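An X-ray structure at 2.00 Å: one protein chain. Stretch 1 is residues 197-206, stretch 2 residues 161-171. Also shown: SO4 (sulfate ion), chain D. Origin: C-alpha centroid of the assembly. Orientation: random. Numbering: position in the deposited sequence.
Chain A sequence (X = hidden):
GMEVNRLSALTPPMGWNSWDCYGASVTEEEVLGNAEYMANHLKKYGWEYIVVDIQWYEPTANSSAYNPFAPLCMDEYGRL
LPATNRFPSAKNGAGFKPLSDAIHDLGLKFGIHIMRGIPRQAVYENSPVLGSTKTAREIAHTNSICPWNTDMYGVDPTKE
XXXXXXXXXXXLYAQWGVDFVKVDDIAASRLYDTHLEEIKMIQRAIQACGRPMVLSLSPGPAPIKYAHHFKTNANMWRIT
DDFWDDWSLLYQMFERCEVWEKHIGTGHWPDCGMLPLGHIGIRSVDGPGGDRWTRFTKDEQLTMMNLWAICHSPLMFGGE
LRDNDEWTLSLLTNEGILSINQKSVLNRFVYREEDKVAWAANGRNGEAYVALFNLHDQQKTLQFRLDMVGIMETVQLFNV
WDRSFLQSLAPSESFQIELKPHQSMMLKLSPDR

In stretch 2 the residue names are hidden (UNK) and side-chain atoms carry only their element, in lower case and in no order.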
ATOM      1  N   GLU A 197     -16.064 -26.876  -7.826  1.00 31.96           N
ATOM      2  CA  GLU A 197     -16.749 -28.151  -8.103  1.00 31.95           C
ATOM      3  C   GLU A 197     -15.787 -29.235  -8.603  1.00 31.11           C
ATOM      4  O   GLU A 197     -15.971 -30.406  -8.313  1.00 30.63           O
ATOM      5  CB  GLU A 197     -17.898 -27.959  -9.091  1.00 32.68           C
ATOM      6  CG  GLU A 197     -19.067 -27.168  -8.511  1.00 35.78           C
ATOM      7  CD  GLU A 197     -19.631 -27.818  -7.224  1.00 40.95           C
ATOM      8  OE1 GLU A 197     -19.717 -29.069  -7.146  1.00 42.70           O
ATOM      9  OE2 GLU A 197     -19.978 -27.073  -6.278  1.00 45.85           O
ATOM     10  N   GLU A 198     -14.757 -28.823  -9.337  1.00 30.05           N
ATOM     11  CA  GLU A 198     -13.736 -29.739  -9.813  1.00 30.16           C
ATOM     12  C   GLU A 198     -12.921 -30.237  -8.612  1.00 29.78           C
ATOM     13  O   GLU A 198     -12.591 -31.422  -8.524  1.00 29.61           O
ATOM     14  CB  GLU A 198     -12.842 -29.071 -10.869  1.00 30.30           C
ATOM     15  CG  GLU A 198     -12.075 -30.053 -11.701  1.00 31.46           C
ATOM     16  CD  GLU A 198     -11.410 -29.479 -12.976  1.00 29.90           C
ATOM     17  OE1 GLU A 198     -11.430 -28.253 -13.219  1.00 29.82           O
ATOM     18  OE2 GLU A 198     -10.842 -30.304 -13.734  1.00 29.28           O
ATOM     19  N   ILE A 199     -12.662 -29.343  -7.651  1.00 28.64           N
ATOM     20  CA  ILE A 199     -12.015 -29.744  -6.377  1.00 28.50           C
ATOM     21  C   ILE A 199     -12.807 -30.800  -5.630  1.00 27.82           C
ATOM     22  O   ILE A 199     -12.240 -31.740  -5.105  1.00 28.63           O
ATOM     23  CB  ILE A 199     -11.775 -28.531  -5.397  1.00 28.41           C
ATOM     24  CG1 ILE A 199     -10.630 -27.633  -5.934  1.00 27.98           C
ATOM     25  CG2 ILE A 199     -11.468 -29.033  -3.950  1.00 26.57           C
ATOM     26  CD1 ILE A 199     -10.665 -26.237  -5.324  1.00 25.50           C
ATOM     27  N   LYS A 200     -14.112 -30.631  -5.564  1.00 27.60           N
ATOM     28  CA  LYS A 200     -14.946 -31.598  -4.845  1.00 28.02           C
ATOM     29  C   LYS A 200     -14.813 -32.995  -5.471  1.00 27.43           C
ATOM     30  O   LYS A 200     -14.747 -34.002  -4.751  1.00 27.32           O
ATOM     31  CB  LYS A 200     -16.405 -31.150  -4.792  1.00 28.44           C
ATOM     32  CG  LYS A 200     -16.665 -29.822  -4.047  1.00 31.13           C
ATOM     33  CD  LYS A 200     -18.186 -29.565  -3.977  1.00 36.32           C
ATOM     34  CE  LYS A 200     -18.590 -28.191  -3.424  1.00 38.31           C
ATOM     35  NZ  LYS A 200     -20.071 -28.178  -3.061  1.00 41.70           N
HETATM   36  N   MSE A 201     -14.723 -33.057  -6.800  1.00 26.32           N
HETATM   37  CA  MSE A 201     -14.554 -34.356  -7.484  1.00 26.25           C
HETATM   38  C   MSE A 201     -13.212 -35.004  -7.146  1.00 26.11           C
HETATM   39  O   MSE A 201     -13.147 -36.200  -6.941  1.00 26.32           O
HETATM   40  CB  MSE A 201     -14.651 -34.208  -9.003  1.00 26.48           C
HETATM   41  CG  MSE A 201     -16.055 -33.925  -9.466  1.00 27.89           C
HETATM   42 SE   MSE A 201     -16.281 -34.033 -11.396  0.75 26.05          SE
HETATM   43  CE  MSE A 201     -14.869 -32.858 -11.988  1.00 30.23           C
ATOM     44  N   ILE A 202     -12.148 -34.188  -7.124  1.00 25.77           N
ATOM     45  CA  ILE A 202     -10.808 -34.673  -6.821  1.00 25.68           C
ATOM     46  C   ILE A 202     -10.859 -35.264  -5.419  1.00 25.32           C
ATOM     47  O   ILE A 202     -10.355 -36.343  -5.150  1.00 24.88           O
ATOM     48  CB  ILE A 202      -9.729 -33.568  -6.988  1.00 25.18           C
ATOM     49  CG1 ILE A 202      -9.584 -33.242  -8.490  1.00 26.57           C
ATOM     50  CG2 ILE A 202      -8.396 -34.004  -6.334  1.00 24.16           C
ATOM     51  CD1 ILE A 202      -8.926 -31.892  -8.827  1.00 25.78           C
ATOM     52  N   GLN A 203     -11.540 -34.567  -4.535  1.00 26.20           N
ATOM     53  CA  GLN A 203     -11.590 -34.974  -3.134  1.00 27.14           C
ATOM     54  C   GLN A 203     -12.313 -36.307  -2.967  1.00 27.39           C
ATOM     55  O   GLN A 203     -11.860 -37.208  -2.246  1.00 27.88           O
ATOM     56  CB  GLN A 203     -12.208 -33.878  -2.273  1.00 27.22           C
ATOM     57  CG  GLN A 203     -11.274 -32.685  -2.070  1.00 29.01           C
ATOM     58  CD  GLN A 203     -11.950 -31.523  -1.362  1.00 31.74           C
ATOM     59  OE1 GLN A 203     -13.140 -31.292  -1.534  1.00 32.84           O
ATOM     60  NE2 GLN A 203     -11.183 -30.787  -0.559  1.00 34.51           N
ATOM     61  N   ARG A 204     -13.417 -36.446  -3.683  1.00 27.31           N
ATOM     62  CA  ARG A 204     -14.173 -37.682  -3.678  1.00 27.23           C
ATOM     63  C   ARG A 204     -13.390 -38.843  -4.269  1.00 26.74           C
ATOM     64  O   ARG A 204     -13.487 -39.972  -3.785  1.00 25.57           O
ATOM     65  CB  ARG A 204     -15.490 -37.500  -4.430  1.00 27.55           C
ATOM     66  CG  ARG A 204     -16.443 -36.649  -3.660  1.00 30.61           C
ATOM     67  CD  ARG A 204     -17.841 -36.759  -4.201  1.00 34.71           C
ATOM     68  NE  ARG A 204     -18.006 -35.892  -5.353  1.00 38.78           N
ATOM     69  CZ  ARG A 204     -18.560 -34.687  -5.293  1.00 41.01           C
ATOM     70  NH1 ARG A 204     -18.999 -34.216  -4.137  1.00 41.75           N
ATOM     71  NH2 ARG A 204     -18.662 -33.950  -6.390  1.00 42.70           N
ATOM     72  N   ALA A 205     -12.618 -38.546  -5.319  1.00 26.63           N
ATOM     73  CA  ALA A 205     -11.812 -39.547  -6.025  1.00 26.71           C
ATOM     74  C   ALA A 205     -10.706 -40.075  -5.140  1.00 27.27           C
ATOM     75  O   ALA A 205     -10.520 -41.280  -5.018  1.00 27.35           O
ATOM     76  CB  ALA A 205     -11.220 -38.958  -7.338  1.00 26.81           C
ATOM     77  N   ILE A 206      -9.968 -39.180  -4.504  1.00 27.84           N
ATOM     78  CA  ILE A 206      -8.879 -39.627  -3.633  1.00 28.13           C
ATOM     79  C   ILE A 206      -9.464 -40.432  -2.460  1.00 29.43           C
ATOM     80  O   ILE A 206      -8.892 -41.413  -1.991  1.00 29.51           O
ATOM     81  CB  ILE A 206      -7.965 -38.457  -3.190  1.00 28.20           C
ATOM     82  CG1 ILE A 206      -6.652 -39.003  -2.672  1.00 28.76           C
ATOM     83  CG2 ILE A 206      -8.621 -37.573  -2.127  1.00 26.71           C
ATOM     84  CD1 ILE A 206      -5.591 -37.943  -2.475  1.00 25.47           C
ATOM     85  N   UNK A 161     -19.638 -38.702 -16.342  1.00 25.38           N
ATOM     86  CA  UNK A 161     -18.318 -39.292 -16.627  1.00 24.76           C
ATOM     87  C   UNK A 161     -17.131 -38.528 -16.080  1.00 25.36           C
ATOM     88  O   UNK A 161     -15.999 -39.028 -16.085  1.00 24.91           O
ATOM     89  N   UNK A 162     -17.379 -37.306 -15.598  1.00 25.07           N
ATOM     90  CA  UNK A 162     -16.311 -36.454 -15.075  1.00 24.11           C
ATOM     91  C   UNK A 162     -15.714 -37.041 -13.785  1.00 24.30           C
ATOM     92  O   UNK A 162     -14.469 -37.095 -13.606  1.00 23.00           O
ATOM     93  c   UNK A 162     -16.838 -35.017 -14.833  1.00 23.95           C
ATOM     94  N   UNK A 163     -16.593 -37.460 -12.875  1.00 23.60           N
ATOM     95  CA  UNK A 163     -16.165 -38.028 -11.605  1.00 23.34           C
ATOM     96  C   UNK A 163     -15.417 -39.331 -11.881  1.00 23.36           C
ATOM     97  O   UNK A 163     -14.429 -39.657 -11.224  1.00 23.23           O
ATOM     98  o   UNK A 163     -16.626 -36.802  -8.182  1.00 27.44           O
ATOM     99  c   UNK A 163     -17.365 -38.299 -10.680  1.00 24.50           C
ATOM    100  c   UNK A 163     -16.934 -38.861  -9.334  1.00 25.03           C
ATOM    101  c   UNK A 163     -16.122 -37.872  -8.544  1.00 25.62           C
ATOM    102  n   UNK A 163     -14.868 -38.212  -8.257  1.00 26.02           N
ATOM    103  N   UNK A 164     -15.882 -40.061 -12.889  1.00 23.36           N
ATOM    104  CA  UNK A 164     -15.266 -41.344 -13.257  1.00 23.36           C
ATOM    105  C   UNK A 164     -13.829 -41.152 -13.699  1.00 22.54           C
ATOM    106  O   UNK A 164     -12.936 -41.938 -13.345  1.00 22.28           O
ATOM    107  c   UNK A 164     -16.042 -42.052 -14.369  1.00 23.96           C
ATOM    108  o   UNK A 164     -17.299 -42.493 -13.899  1.00 25.73           O
ATOM    109  N   UNK A 165     -13.606 -40.102 -14.475  1.00 21.87           N
ATOM    110  CA  UNK A 165     -12.244 -39.757 -14.888  1.00 21.28           C
ATOM    111  C   UNK A 165     -11.326 -39.537 -13.705  1.00 21.45           C
ATOM    112  O   UNK A 165     -10.256 -40.135 -13.618  1.00 20.52           O
ATOM    113  c   UNK A 165     -10.172 -39.161 -17.087  1.00 20.90           C
ATOM    114  c   UNK A 165      -8.834 -38.975 -17.448  1.00 21.40           C
ATOM    115  c   UNK A 165      -8.785 -36.993 -16.131  1.00 19.40           C
ATOM    116  c   UNK A 165     -10.828 -38.268 -16.253  1.00 19.77           C
ATOM    117  c   UNK A 165      -8.137 -37.877 -16.956  1.00 22.36           C
ATOM    118  o   UNK A 165      -6.802 -37.639 -17.337  1.00 24.92           O
ATOM    119  c   UNK A 165     -12.220 -38.536 -15.809  1.00 21.76           C
ATOM    120  c   UNK A 165     -10.110 -37.207 -15.751  1.00 20.15           C
ATOM    121  N   UNK A 166     -11.752 -38.694 -12.773  1.00 21.62           N
ATOM    122  CA  UNK A 166     -10.925 -38.421 -11.597  1.00 22.65           C
ATOM    123  C   UNK A 166     -10.752 -39.674 -10.746  1.00 21.93           C
ATOM    124  O   UNK A 166      -9.685 -39.942 -10.232  1.00 22.48           O
ATOM    125  c   UNK A 166      -9.128 -34.438 -11.983  1.00 25.53           C
ATOM    126  c   UNK A 166     -11.344 -33.666 -12.323  1.00 22.56           C
ATOM    127  c   UNK A 166     -10.954 -35.867 -11.382  1.00 22.02           C
ATOM    128  c   UNK A 166     -10.006 -33.449 -12.401  1.00 25.61           C
ATOM    129  c   UNK A 166      -9.610 -35.629 -11.496  1.00 23.58           C
ATOM    130  o   UNK A 166      -9.522 -32.239 -12.889  1.00 23.84           O
ATOM    131  c   UNK A 166     -11.461 -37.192 -10.813  1.00 22.43           C
ATOM    132  c   UNK A 166     -11.820 -34.875 -11.820  1.00 23.34           C
ATOM    133  N   UNK A 167     -11.804 -40.469 -10.628  1.00 23.23           N
ATOM    134  CA  UNK A 167     -11.726 -41.732  -9.901  1.00 22.50           C
ATOM    135  C   UNK A 167     -10.628 -42.599 -10.477  1.00 22.48           C
ATOM    136  O   UNK A 167      -9.824 -43.179  -9.737  1.00 22.38           O
ATOM    137  c   UNK A 167     -14.128 -41.929  -9.101  1.00 23.21           C
ATOM    138  n   UNK A 167     -15.350 -42.423  -9.258  1.00 22.75           N
ATOM    139  c   UNK A 167     -13.051 -42.507  -9.992  1.00 23.15           C
ATOM    140  o   UNK A 167     -13.862 -41.028  -8.284  1.00 23.61           O
ATOM    141  N   UNK A 168     -10.601 -42.657 -11.808  1.00 22.40           N
ATOM    142  CA  UNK A 168      -9.636 -43.476 -12.555  1.00 22.69           C
ATOM    143  C   UNK A 168      -8.197 -43.012 -12.337  1.00 22.76           C
ATOM    144  O   UNK A 168      -7.290 -43.817 -12.351  1.00 22.73           O
ATOM    145  o   UNK A 168      -9.471 -42.386 -14.793  1.00 23.70           O
ATOM    146  c   UNK A 168      -9.961 -43.519 -14.067  1.00 22.74           C
ATOM    147  N   UNK A 169      -7.982 -41.712 -12.115  1.00 23.12           N
ATOM    148  CA  UNK A 169      -6.589 -41.221 -11.910  1.00 23.30           C
ATOM    149  C   UNK A 169      -6.089 -41.681 -10.553  1.00 23.25           C
ATOM    150  O   UNK A 169      -4.970 -42.176 -10.403  1.00 24.01           O
ATOM    151  c   UNK A 169      -6.522 -39.685 -11.986  1.00 22.88           C
ATOM    152  c   UNK A 169      -6.857 -38.996 -13.308  1.00 22.47           C
ATOM    153  c   UNK A 169      -6.116 -39.653 -14.482  1.00 23.88           C
ATOM    154  c   UNK A 169      -6.469 -37.532 -13.160  1.00 22.89           C
ATOM    155  N   UNK A 170      -6.928 -41.512  -9.550  1.00 23.07           N
ATOM    156  CA  UNK A 170      -6.542 -41.860  -8.174  1.00 23.71           C
ATOM    157  C   UNK A 170      -6.459 -43.376  -7.952  1.00 24.45           C
ATOM    158  O   UNK A 170      -5.629 -43.839  -7.178  1.00 24.96           O
ATOM    159  c   UNK A 170      -7.009 -39.662  -7.063  1.00 24.79           C
ATOM    160  c   UNK A 170      -5.931 -39.281  -6.279  1.00 26.68           C
ATOM    161  c   UNK A 170      -7.206 -37.378  -7.858  1.00 25.77           C
ATOM    162  c   UNK A 170      -6.148 -37.002  -7.039  1.00 27.63           C
ATOM    163  c   UNK A 170      -7.618 -38.713  -7.872  1.00 25.27           C
ATOM    164  c   UNK A 170      -5.515 -37.960  -6.238  1.00 26.27           C
ATOM    165  c   UNK A 170      -7.393 -41.123  -7.154  1.00 23.99           C
ATOM    166  N   UNK A 171      -7.220 -44.144  -8.720  1.00 24.78           N
ATOM    167  CA  UNK A 171      -6.996 -45.598  -8.780  1.00 25.88           C
ATOM    168  C   UNK A 171      -5.624 -45.923  -9.331  1.00 24.12           C
ATOM    169  O   UNK A 171      -4.909 -46.771  -8.796  1.00 24.05           O
ATOM    170  o   UNK A 171     -11.743 -46.587  -9.520  1.00 44.90           O
ATOM    171  o   UNK A 171     -10.249 -47.199 -11.078  1.00 45.23           O
ATOM    172  c   UNK A 171      -8.058 -46.285  -9.627  1.00 27.17           C
ATOM    173  c   UNK A 171     -10.547 -46.759  -9.919  1.00 41.66           C
ATOM    174  c   UNK A 171      -9.400 -46.396  -8.942  1.00 33.67           C
TER
HETATM  175  S   SO4 D 434     -20.034 -40.281 -13.148  1.00 39.38           S
HETATM  176  O1  SO4 D 434     -20.090 -40.318 -11.690  1.00 37.90           O
HETATM  177  O2  SO4 D 434     -20.699 -39.128 -13.738  1.00 37.95           O
HETATM  178  O3  SO4 D 434     -20.693 -41.452 -13.682  1.00 42.25           O
HETATM  179  O4  SO4 D 434     -18.648 -40.325 -13.625  1.00 40.22           O
HETATM  180  O   HOH W   1     -19.126 -36.388  -7.777  1.00 47.39           O
HETATM  181  O   HOH W   2     -10.714 -43.464  -7.058  1.00 27.54           O

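Position 161 has no side-chain atoms. It stands right before the helix, with phi/psi of 101/-11°, where a CB would be jammed against the preceding carbonyl. This is Gly161. Its N donates to O2 of the sulfate at 2.8 Å.

Position 162 carries one carbon. That CB lies 3.6 Å from SE of Met201, a selenomethionine. This is Ala162.

Position 163 has three carbons, the third bearing one oxygen and one nitrogen. The nitrogen lies 3.0 Å from Met201 O, and the oxygen 3.3 Å from Arg204 NE. An amide at the end of three carbons makes this Gln163. NE2 donates to the Met201 carbonyl, and OE1 accepts from Arg204 NE; both N-H...acceptor angles are 171°. Water 1 also donates to Gln163 OE1 at 2.6 Å.

Position 164 has one carbon and one oxygen, and does not touch stretch 1. This is Ser164. Its OG donates to sulfate O4 at 2.6 Å.

Position 165 has one carbon, then a six-carbon ring bearing an oxygen, and is out of reach of stretch 1. It is Tyr165, buried.

Position 166 has the same atoms, but its CB points toward stretch 1. Its ring oxygen lies 2.5 Å from Glu198 OE2. This is Tyr166, and its OH donates in that very short hydrogen bond. Ile202 CG1 sits over one ring face, 3.8 Å from the centroid of the Tyr166 ring.

Position 167 has two carbons, the second bearing one oxygen and one nitrogen. The oxygen is 3.4 Å from Ala205 CA. This is Asn167. Gln163 NE2 donates to Asn167 OD1 at 3.0 Å.

Position 168 has one carbon and one oxygen, and its CB points away from stretch 1. It is Ser168; OG donates to Tyr165 O at 2.7 Å.

Position 169 has four carbons, forked at the second, and does not touch stretch 1. It is Leu169, buried.

Position 170 has one carbon and a six-carbon ring without oxygen. Its ring carbons pack against Ile202, Ala205 and Ile206. This is Phe170. Ile206 CB lies over one ring face, 4.1 Å from the centroid of the Phe170 ring.

Position 171 has three carbons, the third bearing two oxygens, and does not touch stretch 1. It is Glu171, exposed.

The helices cross at -45°, with axes 8.2 Å apart at closest approach. Tyr166 fits among Glu198, Met201, Ile202 and Ala205. In return, Ala205 fits among Gln163, Tyr166, Asn167 and Phe170. Its small side chain accompanies a close backbone approach: Ala205 CA and Asn167 CA are 4.5 Å apart. Gln163 and Tyr166 add polar links to this packing.

Stretch 2 161-171: GAQSYYNSLFE
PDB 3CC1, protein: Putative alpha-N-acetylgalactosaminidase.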